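Local coordinates for aminopeptidase N family protein (Idiomarina loihiensis L2TR, PDB 4FGM) that is probably a zinc-dependent aminopeptidase of the M61 family, binding a zinc ion and, in this crystal, a maleic acid molecule in its active site, at residues F234-L245 against L270-I281; N280-A288 against Y299-E307. One frame throughout, in Å; residues are numbered along the deposited sequence.

Contact 1 of 2, residues F234-L245 against L270-I281; sequences FGGLEHRNSTAL and LCCHEYFHSWNI. With ZN (zinc ion), chain C; MAE (maleic acid), chain B.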
loop_
_atom_site.group_PDB
_atom_site.type_symbol
_atom_site.label_atom_id
_atom_site.label_comp_id
_atom_site.label_asym_id
_atom_site.label_seq_id
_atom_site.Cartn_x
_atom_site.Cartn_y
_atom_site.Cartn_z
ATOM N N PHE A 234 7.367 5.942 -2.707
ATOM C CA PHE A 234 6.136 5.818 -1.943
ATOM C C PHE A 234 5.855 4.353 -1.681
ATOM O O PHE A 234 6.155 3.497 -2.507
ATOM C CB PHE A 234 4.965 6.442 -2.702
ATOM C CG PHE A 234 3.745 6.644 -1.856
ATOM C CD1 PHE A 234 2.615 5.843 -2.025
ATOM C CD2 PHE A 234 3.729 7.636 -0.880
ATOM C CE1 PHE A 234 1.482 6.026 -1.226
ATOM C CE2 PHE A 234 2.609 7.829 -0.076
ATOM C CZ PHE A 234 1.479 7.023 -0.251
ATOM N N GLY A 235 5.284 4.065 -0.522
ATOM C CA GLY A 235 4.982 2.690 -0.192
ATOM C C GLY A 235 4.999 2.426 1.297
ATOM O O GLY A 235 5.688 3.114 2.062
ATOM N N GLY A 236 4.226 1.422 1.699
ATOM C CA GLY A 236 4.151 1.044 3.095
ATOM C C GLY A 236 3.614 -0.365 3.236
ATOM O O GLY A 236 2.896 -0.854 2.366
ATOM N N LEU A 237 3.989 -1.029 4.322
ATOM C CA LEU A 237 3.524 -2.384 4.591
ATOM C C LEU A 237 3.149 -2.462 6.064
ATOM O O LEU A 237 3.954 -2.165 6.940
ATOM C CB LEU A 237 4.609 -3.418 4.260
ATOM C CG LEU A 237 4.163 -4.882 4.389
ATOM C CD1 LEU A 237 2.876 -5.099 3.596
ATOM C CD2 LEU A 237 5.259 -5.805 3.897
ATOM N N GLU A 238 1.908 -2.844 6.323
ATOM C CA GLU A 238 1.397 -2.942 7.680
ATOM C C GLU A 238 1.925 -4.152 8.434
ATOM O O GLU A 238 2.281 -5.166 7.836
ATOM C CB GLU A 238 -0.128 -3.019 7.657
ATOM C CG GLU A 238 -0.665 -4.311 7.070
ATOM C CD GLU A 238 -0.682 -4.314 5.556
ATOM O OE1 GLU A 238 0.009 -3.474 4.943
ATOM O OE2 GLU A 238 -1.383 -5.168 4.979
ATOM N N HIS A 239 1.953 -4.027 9.757
ATOM C CA HIS A 239 2.392 -5.102 10.642
ATOM C C HIS A 239 1.645 -4.951 11.968
ATOM O O HIS A 239 1.090 -3.880 12.255
ATOM C CB HIS A 239 3.911 -5.048 10.821
ATOM C CG HIS A 239 4.661 -5.338 9.560
ATOM N ND1 HIS A 239 4.665 -6.584 8.969
ATOM C CD2 HIS A 239 5.360 -4.526 8.731
ATOM C CE1 HIS A 239 5.331 -6.528 7.828
ATOM N NE2 HIS A 239 5.763 -5.290 7.661
ATOM N N ARG A 240 1.611 -6.022 12.762
ATOM C CA ARG A 240 0.876 -6.008 14.023
ATOM C C ARG A 240 1.194 -4.881 14.994
ATOM O O ARG A 240 0.290 -4.379 15.649
ATOM C CB ARG A 240 0.988 -7.364 14.724
ATOM C CG ARG A 240 2.376 -7.787 15.152
ATOM C CD ARG A 240 2.360 -9.259 15.512
ATOM N NE ARG A 240 2.236 -10.095 14.320
ATOM C CZ ARG A 240 2.072 -11.413 14.345
ATOM N NH1 ARG A 240 2.004 -12.043 15.504
ATOM N NH2 ARG A 240 2.000 -12.108 13.216
ATOM N N ASN A 241 2.449 -4.459 15.094
ATOM C CA ASN A 241 2.750 -3.364 16.014
ATOM C C ASN A 241 3.760 -2.376 15.424
ATOM O O ASN A 241 4.436 -1.632 16.145
ATOM C CB ASN A 241 3.227 -3.920 17.364
ATOM C CG ASN A 241 4.642 -4.486 17.312
ATOM O OD1 ASN A 241 5.136 -4.870 16.249
ATOM N ND2 ASN A 241 5.298 -4.549 18.479
ATOM N N SER A 242 3.830 -2.364 14.097
ATOM C CA SER A 242 4.734 -1.473 13.377
ATOM C C SER A 242 4.364 -1.441 11.896
ATOM O O SER A 242 3.489 -2.181 11.429
ATOM C CB SER A 242 6.177 -1.965 13.497
ATOM O OG SER A 242 6.359 -3.145 12.736
ATOM N N THR A 243 5.045 -0.576 11.160
ATOM C CA THR A 243 4.836 -0.477 9.730
ATOM C C THR A 243 6.133 0.003 9.107
ATOM O O THR A 243 6.901 0.727 9.738
ATOM C CB THR A 243 3.677 0.497 9.366
ATOM O OG1 THR A 243 3.490 0.498 7.944
ATOM C CG2 THR A 243 3.976 1.910 9.835
ATOM N N ALA A 244 6.389 -0.443 7.884
ATOM C CA ALA A 244 7.584 -0.034 7.156
ATOM C C ALA A 244 7.113 0.885 6.026
ATOM O O ALA A 244 6.299 0.493 5.178
ATOM C CB ALA A 244 8.310 -1.258 6.591
ATOM N N LEU A 245 7.621 2.112 6.031
ATOM C CA LEU A 245 7.244 3.098 5.032
ATOM C C LEU A 245 8.418 3.601 4.212
ATOM O O LEU A 245 9.538 3.709 4.706
ATOM C CB LEU A 245 6.612 4.314 5.709
ATOM C CG LEU A 245 5.546 4.109 6.782
ATOM C CD1 LEU A 245 5.312 5.443 7.502
ATOM C CD2 LEU A 245 4.261 3.568 6.143
ATOM N N LEU A 270 -0.710 8.091 4.445
ATOM C CA LEU A 270 -0.030 6.797 4.392
ATOM C C LEU A 270 0.084 6.186 5.791
ATOM O O LEU A 270 -0.202 4.997 5.979
ATOM C CB LEU A 270 1.371 6.947 3.791
ATOM C CG LEU A 270 2.254 5.688 3.755
ATOM C CD1 LEU A 270 1.594 4.577 2.942
ATOM C CD2 LEU A 270 3.589 6.044 3.137
ATOM N N CYS A 271 0.496 6.998 6.765
ATOM C CA CYS A 271 0.645 6.515 8.139
ATOM C C CYS A 271 -0.702 6.083 8.693
ATOM O O CYS A 271 -0.820 5.038 9.331
ATOM C CB CYS A 271 1.222 7.602 9.043
ATOM S SG CYS A 271 2.858 8.158 8.577
ATOM N N CYS A 272 -1.715 6.902 8.440
ATOM C CA CYS A 272 -3.068 6.625 8.892
ATOM C C CYS A 272 -3.554 5.302 8.297
ATOM O O CYS A 272 -4.265 4.536 8.946
ATOM C CB CYS A 272 -3.993 7.760 8.456
ATOM S SG CYS A 272 -5.687 7.598 9.008
ATOM N N HIS A 273 -3.153 5.050 7.055
ATOM C CA HIS A 273 -3.535 3.846 6.334
ATOM C C HIS A 273 -2.907 2.584 6.958
ATOM O O HIS A 273 -3.596 1.586 7.214
ATOM C CB HIS A 273 -3.100 3.980 4.867
ATOM C CG HIS A 273 -3.517 2.838 3.997
ATOM N ND1 HIS A 273 -4.627 2.893 3.180
ATOM C CD2 HIS A 273 -2.978 1.609 3.817
ATOM C CE1 HIS A 273 -4.754 1.748 2.532
ATOM N NE2 HIS A 273 -3.766 0.952 2.900
ATOM N N GLU A 274 -1.602 2.624 7.208
ATOM C CA GLU A 274 -0.933 1.461 7.779
ATOM C C GLU A 274 -1.395 1.193 9.211
ATOM O O GLU A 274 -1.600 0.043 9.602
ATOM C CB GLU A 274 0.584 1.655 7.737
ATOM C CG GLU A 274 1.161 1.935 6.345
ATOM C CD GLU A 274 0.660 0.979 5.275
ATOM O OE1 GLU A 274 0.326 -0.175 5.605
ATOM O OE2 GLU A 274 0.610 1.374 4.093
ATOM N N TYR A 275 -1.567 2.265 9.980
ATOM C CA TYR A 275 -2.007 2.171 11.370
ATOM C C TYR A 275 -3.375 1.490 11.437
ATOM O O TYR A 275 -3.587 0.570 12.229
ATOM C CB TYR A 275 -2.095 3.571 11.984
ATOM C CG TYR A 275 -2.123 3.602 13.501
ATOM C CD1 TYR A 275 -0.988 3.270 14.245
ATOM C CD2 TYR A 275 -3.271 4.008 14.192
ATOM C CE1 TYR A 275 -0.993 3.347 15.631
ATOM C CE2 TYR A 275 -3.286 4.089 15.582
ATOM C CZ TYR A 275 -2.147 3.762 16.294
ATOM O OH TYR A 275 -2.141 3.875 17.661
ATOM N N PHE A 276 -4.299 1.939 10.594
ATOM C CA PHE A 276 -5.642 1.373 10.549
ATOM C C PHE A 276 -5.567 -0.129 10.282
ATOM O O PHE A 276 -6.347 -0.924 10.832
ATOM C CB PHE A 276 -6.451 2.027 9.430
ATOM C CG PHE A 276 -7.928 1.753 9.505
ATOM C CD1 PHE A 276 -8.731 2.454 10.403
ATOM C CD2 PHE A 276 -8.514 0.777 8.705
ATOM C CE1 PHE A 276 -10.094 2.193 10.501
ATOM C CE2 PHE A 276 -9.885 0.507 8.792
ATOM C CZ PHE A 276 -10.676 1.215 9.697
ATOM N N HIS A 277 -4.615 -0.505 9.432
ATOM C CA HIS A 277 -4.403 -1.908 9.069
ATOM C C HIS A 277 -4.099 -2.753 10.315
ATOM O O HIS A 277 -4.266 -3.987 10.292
ATOM C CB HIS A 277 -3.252 -2.047 8.060
ATOM C CG HIS A 277 -3.693 -2.015 6.628
ATOM N ND1 HIS A 277 -4.790 -2.714 6.161
ATOM C CD2 HIS A 277 -3.144 -1.421 5.545
ATOM C CE1 HIS A 277 -4.893 -2.554 4.856
ATOM N NE2 HIS A 277 -3.904 -1.774 4.458
ATOM N N SER A 278 -3.631 -2.109 11.391
ATOM C CA SER A 278 -3.331 -2.843 12.625
ATOM C C SER A 278 -4.580 -3.609 13.047
ATOM O O SER A 278 -4.504 -4.735 13.579
ATOM C CB SER A 278 -2.950 -1.884 13.747
ATOM O OG SER A 278 -1.625 -1.429 13.558
ATOM N N TRP A 279 -5.734 -2.976 12.855
ATOM C CA TRP A 279 -6.984 -3.621 13.218
ATOM C C TRP A 279 -7.500 -4.338 11.982
ATOM O O TRP A 279 -7.856 -5.526 12.022
ATOM C CB TRP A 279 -8.018 -2.586 13.638
ATOM C CG TRP A 279 -7.754 -1.971 14.957
ATOM C CD1 TRP A 279 -8.245 -2.380 16.173
ATOM C CD2 TRP A 279 -6.958 -0.814 15.212
ATOM N NE1 TRP A 279 -7.807 -1.532 17.172
ATOM C CE2 TRP A 279 -7.020 -0.561 16.609
ATOM C CE3 TRP A 279 -6.204 0.042 14.394
ATOM C CZ2 TRP A 279 -6.355 0.505 17.203
ATOM C CZ3 TRP A 279 -5.541 1.108 14.980
ATOM C CH2 TRP A 279 -5.623 1.337 16.377
ATOM N N ASN A 280 -7.527 -3.611 10.877
ATOM C CA ASN A 280 -8.033 -4.167 9.638
ATOM C C ASN A 280 -6.957 -4.828 8.792
ATOM O O ASN A 280 -6.132 -4.121 8.186
ATOM C CB ASN A 280 -8.706 -3.024 8.881
ATOM C CG ASN A 280 -9.745 -3.482 7.871
ATOM O OD1 ASN A 280 -10.190 -4.626 7.892
ATOM N ND2 ASN A 280 -10.161 -2.557 6.989
ATOM N N ILE A 281 -6.917 -6.162 8.862
ATOM C CA ILE A 281 -5.965 -7.041 8.183
ATOM C C ILE A 281 -4.898 -7.706 9.015
ATOM O O ILE A 281 -4.384 -8.763 8.615
ATOM C CB ILE A 281 -5.274 -6.374 6.960
ATOM C CG1 ILE A 281 -4.866 -7.463 5.956
ATOM C CG2 ILE A 281 -3.958 -5.748 7.381
ATOM C CD1 ILE A 281 -6.012 -8.341 5.533
HETATM ZN ZN ZN C . -3.490 -1.266 2.571
HETATM C C1 MAE B . -1.182 -1.753 1.305
HETATM O O1 MAE B . -2.048 -2.539 0.784
HETATM O O2 MAE B . -1.245 -1.541 2.538
HETATM C C2 MAE B . -0.139 -1.193 0.418
HETATM C C3 MAE B . 0.919 -1.753 -0.164
HETATM C C4 MAE B . 1.330 -3.150 -0.067
HETATM O O3 MAE B . 0.773 -4.033 0.612
HETATM O O4 MAE B . 2.310 -3.445 -0.781
HETATM O O HOH W 1 0.559 -1.483 10.851
#
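Glu238 sets CG between its backbone N and carbonyl carbon (chi1 68°) and bends at chi2, laying its carboxylate over one face of the His277 imidazole. Glu274, on the facing helix, is likewise bent at chi2 (-48°), which brings its carboxylate against the backbone of Gly236 to Glu238. Planes of the Glu238 carboxylate and the His277 ring lie 17° apart, with CD 3.7 Å above the ring and offset toward its rim. Nearer the backbones, Glu238 CB packs 3.3 Å from His277 CB. The two glutamates cross nearly at a right angle, OE1 of Glu238 standing 3.4 Å from OE1 of Glu274. Gly236 makes room, having no side chain where Glu274 OE2 lies. Thr243 OG1 donates to Leu237 O from above the carbonyl plane and rests 3.1 Å from Glu274 CB, while Leu245 CD2 and Phe234 CE2 each pack on Leu270. One water accepts from His239 N and lies 2.9 Å from Glu274 O. His277 ND1 donates to Asn280 O at 2.8 Å, in the ring plane, which steadies the imidazole and presents NE2 to zinc alongside His273 NE2, whose ND1 is held by Asp314. With an alanine in place of Glu238 the carboxylate is gone, and the His277 imidazole would probably lose the flat group stacked on its face. This is the HExxH helix of a gluzincin-type site packed against its edge strand. Glu238 OE1 comes within 3.3 Å of the zinc-bound maleic acid O2, and the glutamate's place beside the zinc is consistent with recognising a substrate's amino terminus, as in related aminopeptidases.

Contact 2 of 2, residues N280-A288 against Y299-E307; sequences NIKTLKPKA and YTEQLWFYE. With ZN (zinc ion), chain C; MAE (maleic acid), chain B.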
loop_
_atom_site.group_PDB
_atom_site.type_symbol
_atom_site.label_atom_id
_atom_site.label_comp_id
_atom_site.label_asym_id
_atom_site.label_seq_id
_atom_site.Cartn_x
_atom_site.Cartn_y
_atom_site.Cartn_z
ATOM N N ASN A 280 -7.527 -3.611 10.877
ATOM C CA ASN A 280 -8.033 -4.167 9.638
ATOM C C ASN A 280 -6.957 -4.828 8.792
ATOM O O ASN A 280 -6.132 -4.121 8.186
ATOM C CB ASN A 280 -8.706 -3.024 8.881
ATOM C CG ASN A 280 -9.745 -3.482 7.871
ATOM O OD1 ASN A 280 -10.190 -4.626 7.892
ATOM N ND2 ASN A 280 -10.161 -2.557 6.989
ATOM N N ILE A 281 -6.917 -6.162 8.862
ATOM C CA ILE A 281 -5.965 -7.041 8.183
ATOM C C ILE A 281 -4.898 -7.706 9.015
ATOM O O ILE A 281 -4.384 -8.763 8.615
ATOM C CB ILE A 281 -5.274 -6.374 6.960
ATOM C CG1 ILE A 281 -4.866 -7.463 5.956
ATOM C CG2 ILE A 281 -3.958 -5.748 7.381
ATOM C CD1 ILE A 281 -6.012 -8.341 5.533
ATOM N N LYS A 282 -4.528 -7.077 10.122
ATOM C CA LYS A 282 -3.509 -7.684 10.955
ATOM C C LYS A 282 -4.184 -8.546 12.013
ATOM O O LYS A 282 -3.661 -9.616 12.352
ATOM C CB LYS A 282 -2.629 -6.636 11.640
ATOM C CG LYS A 282 -1.529 -6.082 10.728
ATOM C CD LYS A 282 -1.184 -7.067 9.611
ATOM C CE LYS A 282 -0.099 -7.999 10.055
ATOM N NZ LYS A 282 -0.175 -9.240 9.253
ATOM N N THR A 283 -5.324 -8.090 12.548
ATOM C CA THR A 283 -6.041 -8.868 13.559
ATOM C C THR A 283 -7.370 -9.330 12.971
ATOM O O THR A 283 -7.692 -10.518 13.017
ATOM C CB THR A 283 -6.260 -8.062 14.851
ATOM O OG1 THR A 283 -6.626 -6.712 14.531
ATOM C CG2 THR A 283 -4.985 -8.068 15.685
ATOM N N LEU A 284 -8.143 -8.394 12.428
ATOM C CA LEU A 284 -9.403 -8.733 11.769
ATOM C C LEU A 284 -8.894 -9.087 10.369
ATOM O O LEU A 284 -8.240 -8.265 9.731
ATOM C CB LEU A 284 -10.324 -7.506 11.691
ATOM C CG LEU A 284 -11.838 -7.657 11.455
ATOM C CD1 LEU A 284 -12.260 -6.680 10.375
ATOM C CD2 LEU A 284 -12.207 -9.078 11.060
ATOM N N LYS A 285 -9.161 -10.298 9.896
ATOM C CA LYS A 285 -8.680 -10.700 8.578
ATOM C C LYS A 285 -9.487 -11.870 8.033
ATOM O O LYS A 285 -10.246 -12.493 8.772
ATOM C CB LYS A 285 -7.200 -11.094 8.665
ATOM C CG LYS A 285 -6.950 -12.456 9.301
ATOM C CD LYS A 285 -5.458 -12.733 9.501
ATOM C CE LYS A 285 -4.906 -11.929 10.677
ATOM N NZ LYS A 285 -3.471 -12.245 10.979
ATOM N N PRO A 286 -9.349 -12.176 6.725
ATOM C CA PRO A 286 -10.107 -13.302 6.167
ATOM C C PRO A 286 -9.558 -14.639 6.671
ATOM O O PRO A 286 -8.372 -14.754 6.991
ATOM C CB PRO A 286 -9.940 -13.124 4.659
ATOM C CG PRO A 286 -8.604 -12.469 4.538
ATOM C CD PRO A 286 -8.599 -11.465 5.671
ATOM N N LYS A 287 -10.427 -15.643 6.740
ATOM C CA LYS A 287 -10.032 -16.959 7.218
ATOM C C LYS A 287 -8.948 -17.584 6.354
ATOM O O LYS A 287 -8.149 -18.388 6.833
ATOM C CB LYS A 287 -11.254 -17.877 7.290
ATOM C CG LYS A 287 -12.317 -17.342 8.239
ATOM C CD LYS A 287 -13.373 -18.375 8.600
ATOM C CE LYS A 287 -14.392 -17.772 9.564
ATOM N NZ LYS A 287 -15.364 -18.772 10.081
ATOM N N ALA A 288 -8.915 -17.205 5.083
ATOM C CA ALA A 288 -7.913 -17.734 4.164
ATOM C C ALA A 288 -6.507 -17.353 4.624
ATOM O O ALA A 288 -5.527 -17.948 4.190
ATOM C CB ALA A 288 -8.168 -17.208 2.754
ATOM N N TYR A 299 -5.729 -17.116 -2.627
ATOM C CA TYR A 299 -6.853 -16.360 -3.149
ATOM C C TYR A 299 -7.948 -15.952 -2.173
ATOM O O TYR A 299 -8.388 -16.747 -1.351
ATOM C CB TYR A 299 -7.485 -17.154 -4.298
ATOM C CG TYR A 299 -6.503 -17.581 -5.371
ATOM C CD1 TYR A 299 -6.078 -16.685 -6.353
ATOM C CD2 TYR A 299 -5.996 -18.883 -5.404
ATOM C CE1 TYR A 299 -5.173 -17.072 -7.340
ATOM C CE2 TYR A 299 -5.094 -19.281 -6.387
ATOM C CZ TYR A 299 -4.685 -18.370 -7.354
ATOM O OH TYR A 299 -3.778 -18.739 -8.330
ATOM N N THR A 300 -8.385 -14.704 -2.285
ATOM C CA THR A 300 -9.469 -14.180 -1.468
ATOM C C THR A 300 -10.047 -12.949 -2.167
ATOM O O THR A 300 -9.309 -12.105 -2.674
ATOM C CB THR A 300 -9.008 -13.789 -0.039
ATOM O OG1 THR A 300 -10.130 -13.272 0.690
ATOM C CG2 THR A 300 -7.909 -12.731 -0.085
ATOM N N GLU A 301 -11.371 -12.859 -2.200
ATOM C CA GLU A 301 -12.050 -11.739 -2.842
ATOM C C GLU A 301 -12.351 -10.638 -1.838
ATOM O O GLU A 301 -13.026 -9.666 -2.175
ATOM C CB GLU A 301 -13.376 -12.201 -3.442
ATOM C CG GLU A 301 -14.386 -12.654 -2.381
ATOM C CD GLU A 301 -15.746 -12.983 -2.961
ATOM O OE1 GLU A 301 -15.818 -13.821 -3.888
ATOM O OE2 GLU A 301 -16.744 -12.402 -2.484
ATOM N N GLN A 302 -11.850 -10.783 -0.614
ATOM C CA GLN A 302 -12.132 -9.808 0.431
ATOM C C GLN A 302 -11.294 -8.527 0.502
ATOM O O GLN A 302 -11.516 -7.693 1.384
ATOM C CB GLN A 302 -12.098 -10.513 1.786
ATOM C CG GLN A 302 -13.155 -11.598 1.922
ATOM C CD GLN A 302 -13.069 -12.340 3.238
ATOM O OE1 GLN A 302 -13.036 -11.730 4.308
ATOM N NE2 GLN A 302 -13.038 -13.663 3.167
ATOM N N LEU A 303 -10.345 -8.346 -0.412
ATOM C CA LEU A 303 -9.529 -7.136 -0.373
ATOM C C LEU A 303 -10.341 -5.860 -0.603
ATOM O O LEU A 303 -9.861 -4.760 -0.323
ATOM C CB LEU A 303 -8.386 -7.228 -1.381
ATOM C CG LEU A 303 -7.358 -8.330 -1.083
ATOM C CD1 LEU A 303 -6.190 -8.212 -2.053
ATOM C CD2 LEU A 303 -6.858 -8.212 0.355
ATOM N N TRP A 304 -11.571 -5.996 -1.098
ATOM C CA TRP A 304 -12.420 -4.823 -1.318
ATOM C C TRP A 304 -12.727 -4.228 0.048
ATOM O O TRP A 304 -12.979 -3.029 0.192
ATOM C CB TRP A 304 -13.741 -5.207 -1.999
ATOM C CG TRP A 304 -14.643 -6.089 -1.163
ATOM C CD1 TRP A 304 -14.713 -7.460 -1.191
ATOM C CD2 TRP A 304 -15.599 -5.663 -0.182
ATOM N NE1 TRP A 304 -15.652 -7.907 -0.292
ATOM C CE2 TRP A 304 -16.208 -6.829 0.341
ATOM C CE3 TRP A 304 -16.000 -4.411 0.305
ATOM C CZ2 TRP A 304 -17.199 -6.778 1.326
ATOM C CZ3 TRP A 304 -16.990 -4.361 1.287
ATOM C CH2 TRP A 304 -17.576 -5.540 1.786
ATOM N N PHE A 305 -12.710 -5.089 1.057
ATOM C CA PHE A 305 -12.990 -4.663 2.412
ATOM C C PHE A 305 -11.695 -4.317 3.147
ATOM O O PHE A 305 -11.550 -3.221 3.703
ATOM C CB PHE A 305 -13.768 -5.769 3.147
ATOM C CG PHE A 305 -13.984 -5.495 4.612
ATOM C CD1 PHE A 305 -13.024 -5.874 5.561
ATOM C CD2 PHE A 305 -15.130 -4.832 5.043
ATOM C CE1 PHE A 305 -13.207 -5.594 6.920
ATOM C CE2 PHE A 305 -15.327 -4.545 6.395
ATOM C CZ PHE A 305 -14.362 -4.927 7.341
ATOM N N TYR A 306 -10.746 -5.243 3.132
ATOM C CA TYR A 306 -9.487 -5.023 3.824
ATOM C C TYR A 306 -8.639 -3.895 3.253
ATOM O O TYR A 306 -7.880 -3.254 3.978
ATOM C CB TYR A 306 -8.722 -6.346 3.907
ATOM C CG TYR A 306 -9.378 -7.245 4.920
ATOM C CD1 TYR A 306 -9.357 -6.912 6.279
ATOM C CD2 TYR A 306 -10.126 -8.351 4.525
ATOM C CE1 TYR A 306 -10.073 -7.651 7.216
ATOM C CE2 TYR A 306 -10.851 -9.098 5.457
ATOM C CZ TYR A 306 -10.821 -8.736 6.801
ATOM O OH TYR A 306 -11.566 -9.428 7.725
ATOM N N GLU A 307 -8.769 -3.640 1.958
ATOM C CA GLU A 307 -8.030 -2.540 1.361
ATOM C C GLU A 307 -8.986 -1.372 1.131
ATOM O O GLU A 307 -8.627 -0.217 1.367
ATOM C CB GLU A 307 -7.376 -2.964 0.042
ATOM C CG GLU A 307 -6.147 -3.856 0.212
ATOM C CD GLU A 307 -5.095 -3.247 1.126
ATOM O OE1 GLU A 307 -5.221 -2.061 1.472
ATOM O OE2 GLU A 307 -4.138 -3.955 1.495
HETATM ZN ZN ZN C . -3.490 -1.266 2.571
HETATM C C1 MAE B . -1.182 -1.753 1.305
HETATM O O1 MAE B . -2.048 -2.539 0.784
HETATM O O2 MAE B . -1.245 -1.541 2.538
HETATM C C2 MAE B . -0.139 -1.193 0.418
HETATM C C3 MAE B . 0.919 -1.753 -0.164
HETATM C C4 MAE B . 1.330 -3.150 -0.067
HETATM O O3 MAE B . 0.773 -4.033 0.612
HETATM O O4 MAE B . 2.310 -3.445 -0.781
#
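The gluzincin-type zinc site takes its third protein ligand from the segment packed here: the loop 280-288, which follows the HExxH helix, wraps around Tyr306, and the next residue, Glu307, binds zinc through OE1 at 2.2 Å. Tyr306 is the hub. Its CG stands anti to the carbonyl carbon (chi1 -73°), which directs the ring into the curve of the loop. Pro286 CD sits over one face of that ring, 3.3 Å from Tyr306 CE2, and Ile281 CD1 approaches CG obliquely from the same side at 3.6 Å. On the opposite face the ring of Phe305 brings CD1 over the centre. At the phenol end, Leu284 CD2 comes within 3.4 Å of Tyr306 OH, whose hydrogen bond goes to Thr419; the same threonine bonds Gln302 OE1, an atom in the plane of the Tyr306 ring at its edge. With NE2 bonded to Asp421, the Gln302 amide is held at both ends and lies against Pro286 CB. Leu284 also reaches Phe305, with CD1 at the ring edge, 3.7 Å from CE1. The loop is pinched by a backbone bond from Ile281 N to Leu284 O, and Thr300 OG1 accepts from Gln302 N in an ST turn before the short helix. Tightest is the meeting of Asn280 with the two aromatics: its buried OD1, which has no polar partner in the model, lies 2.9 Å from Tyr306 CD1 and 3.3 Å from Phe305 CE1.

How the contacts relate
From the N terminus, the chain first runs along edge strand 235-238 and returns antiparallel along 242-248, then passes through a loop into helix 262-277; contact 1 closes this excursion by setting the helix against the strand pair. Contact 2 opens as contact 1 ends, Asn280 and Ile281 belonging to both, and closes the shorter loop that leads to helix 303-306. The two are therefore in series, neither nested nor crossed. A probable hydrogen bond from Leu284 N to Trp279 O joins them at the helix exit. Together they tie the five-stranded sheet, the HExxH helix and the glutamate-bearing segment around one zinc ion and its bound maleic acid.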